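Local coordinates for protein listeriolysin O (PDB 4CDB) that binds cholesterol-containing host membranes and assembles there into oligomeric pores that lyse the cell, at residues 280-288 with 323-331. Residues are numbered along the deposited sequence; the frame is centred on the assembly and turned at random.
Sequences AFDAAVSGK and GNLGDLRDI. With NA (sodium ion), chain Q.
L325 pushes its two methyl groups against the helix 277-286. L325 CD1 meets F281 CD1 at 3.5 Å, and the two side chains cross at about a right angle. L325 CD2 lies 3.7 Å from A284 CB. With CG anti to the carbonyl carbon (chi1 -79°), the F281 ring swings toward L325, although its CB does not point there. This is the tight, buried part of the contact. I300 of helix 294-301 and L268 of strand 262-270 also touch L325. Residues 274-283, most of them in this helix, probably become a membrane-spanning beta-strand in the pore, consistent with the refolding known for cholesterol-dependent cytolysins. Here, in the soluble form, the helix packs against the turn that follows strand 319-324. On its other flank D282 OD1 binds a sodium ion at 2.8 Å, shared with E209. Toward solvent the fit loosens. No direct hydrogen bond joins the segments. A water donates to A284 O at 2.8 Å; its link to L325 O is doubtfully short. R329, bent at chi2 and chi3, lays its chain along the helix end, with R329 CD 3.5 Å from G287 N. R329 NE comes within 3.3 Å of V285 O, but the angle is too poor for a hydrogen bond.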
# COMPACT_ATOMS: atom_id res chain seq x y z
N ALA A 280 1.50 -13.29 -2.64
CA ALA A 280 1.04 -13.51 -4.01
C ALA A 280 1.16 -12.22 -4.82
O ALA A 280 1.64 -12.23 -5.95
CB ALA A 280 -0.39 -14.01 -4.01
N PHE A 281 0.71 -11.11 -4.22
CA PHE A 281 0.80 -9.80 -4.85
C PHE A 281 2.26 -9.43 -5.11
O PHE A 281 2.59 -8.89 -6.17
CB PHE A 281 0.14 -8.73 -3.97
CG PHE A 281 -1.36 -8.70 -4.06
CD1 PHE A 281 -2.04 -9.49 -4.98
CD2 PHE A 281 -2.10 -7.87 -3.23
CE1 PHE A 281 -3.42 -9.45 -5.07
CE2 PHE A 281 -3.48 -7.83 -3.31
CZ PHE A 281 -4.14 -8.62 -4.23
N ASP A 282 3.12 -9.71 -4.14
CA ASP A 282 4.54 -9.39 -4.25
C ASP A 282 5.20 -10.10 -5.44
O ASP A 282 6.06 -9.53 -6.11
CB ASP A 282 5.29 -9.75 -2.96
CG ASP A 282 4.83 -8.92 -1.77
OD1 ASP A 282 4.38 -7.78 -1.98
OD2 ASP A 282 4.92 -9.42 -0.63
N ALA A 283 4.78 -11.34 -5.69
CA ALA A 283 5.35 -12.15 -6.76
C ALA A 283 4.89 -11.67 -8.14
O ALA A 283 5.67 -11.64 -9.09
CB ALA A 283 4.99 -13.61 -6.56
N ALA A 284 3.62 -11.29 -8.24
CA ALA A 284 3.05 -10.84 -9.51
C ALA A 284 3.63 -9.49 -9.94
O ALA A 284 3.51 -9.10 -11.11
CB ALA A 284 1.54 -10.75 -9.41
N VAL A 285 4.27 -8.80 -9.01
CA VAL A 285 4.85 -7.49 -9.28
C VAL A 285 6.34 -7.59 -9.62
O VAL A 285 6.82 -6.91 -10.53
CB VAL A 285 4.66 -6.54 -8.07
CG1 VAL A 285 5.59 -5.35 -8.16
CG2 VAL A 285 3.20 -6.10 -7.98
N SER A 286 7.05 -8.46 -8.91
CA SER A 286 8.51 -8.52 -9.01
C SER A 286 9.05 -9.36 -10.17
O SER A 286 10.24 -9.30 -10.48
CB SER A 286 9.11 -9.01 -7.69
OG SER A 286 8.58 -10.28 -7.35
N GLY A 287 8.19 -10.14 -10.82
CA GLY A 287 8.63 -11.03 -11.88
C GLY A 287 9.12 -12.34 -11.31
O GLY A 287 9.60 -13.22 -12.03
N LYS A 288 9.00 -12.46 -9.99
CA LYS A 288 9.33 -13.69 -9.28
C LYS A 288 8.12 -14.62 -9.36
O LYS A 288 8.11 -15.70 -8.78
CB LYS A 288 9.68 -13.35 -7.82
CG LYS A 288 10.21 -14.49 -6.97
CD LYS A 288 9.18 -14.93 -5.94
CE LYS A 288 9.82 -15.22 -4.59
NZ LYS A 288 10.45 -14.01 -4.00
N GLY A 323 -7.32 -4.75 -15.63
CA GLY A 323 -6.93 -6.06 -16.12
C GLY A 323 -6.70 -7.09 -15.03
O GLY A 323 -7.02 -6.86 -13.86
N ASN A 324 -6.15 -8.24 -15.42
CA ASN A 324 -5.88 -9.33 -14.49
C ASN A 324 -4.43 -9.30 -14.01
O ASN A 324 -3.53 -8.90 -14.75
CB ASN A 324 -6.20 -10.67 -15.14
CG ASN A 324 -7.54 -10.67 -15.85
OD1 ASN A 324 -8.49 -10.02 -15.41
ND2 ASN A 324 -7.62 -11.39 -16.96
N LEU A 325 -4.20 -9.75 -12.77
CA LEU A 325 -2.88 -9.65 -12.14
C LEU A 325 -1.76 -10.30 -12.94
O LEU A 325 -0.61 -9.86 -12.88
CB LEU A 325 -2.92 -10.25 -10.73
CG LEU A 325 -2.46 -9.35 -9.58
CD1 LEU A 325 -2.07 -10.20 -8.38
CD2 LEU A 325 -1.30 -8.45 -10.00
N GLY A 326 -2.08 -11.36 -13.68
CA GLY A 326 -1.09 -12.04 -14.49
C GLY A 326 -0.59 -11.20 -15.64
O GLY A 326 0.48 -11.46 -16.20
N ASP A 327 -1.36 -10.17 -16.00
CA ASP A 327 -1.04 -9.33 -17.15
C ASP A 327 -0.23 -8.09 -16.77
O ASP A 327 -0.05 -7.19 -17.59
CB ASP A 327 -2.32 -8.93 -17.88
CG ASP A 327 -3.23 -10.11 -18.14
OD1 ASP A 327 -2.72 -11.24 -18.26
OD2 ASP A 327 -4.46 -9.90 -18.23
N LEU A 328 0.25 -8.04 -15.53
CA LEU A 328 1.16 -6.97 -15.12
C LEU A 328 2.55 -7.24 -15.68
O LEU A 328 2.71 -8.02 -16.61
CB LEU A 328 1.20 -6.82 -13.60
CG LEU A 328 0.22 -5.81 -13.00
CD1 LEU A 328 0.59 -5.51 -11.56
CD2 LEU A 328 0.22 -4.54 -13.82
N ARG A 329 3.55 -6.57 -15.11
CA ARG A 329 4.94 -6.68 -15.56
C ARG A 329 5.14 -6.19 -17.00
O ARG A 329 6.24 -6.27 -17.54
CB ARG A 329 5.46 -8.11 -15.40
CG ARG A 329 5.73 -8.51 -13.96
CD ARG A 329 7.21 -8.40 -13.64
NE ARG A 329 7.69 -7.02 -13.69
CZ ARG A 329 8.97 -6.69 -13.81
NH1 ARG A 329 9.90 -7.63 -13.89
NH2 ARG A 329 9.33 -5.41 -13.85
N ASP A 330 4.07 -5.69 -17.61
CA ASP A 330 4.14 -5.06 -18.92
C ASP A 330 4.07 -3.56 -18.71
O ASP A 330 4.84 -2.80 -19.32
CB ASP A 330 2.97 -5.52 -19.79
CG ASP A 330 2.89 -7.03 -19.93
OD1 ASP A 330 3.93 -7.71 -19.73
OD2 ASP A 330 1.80 -7.55 -20.25
N ILE A 331 3.16 -3.14 -17.85
CA ILE A 331 3.03 -1.74 -17.46
C ILE A 331 4.27 -1.31 -16.68
O ILE A 331 4.86 -0.26 -16.96
CB ILE A 331 1.77 -1.50 -16.59
CG1 ILE A 331 0.50 -1.53 -17.45
CG2 ILE A 331 1.87 -0.17 -15.86
CD1 ILE A 331 -0.04 -2.93 -17.72
NA NA Q . 2.71 -6.08 -3.46
O HOH W 1 1.89 -9.98 -13.23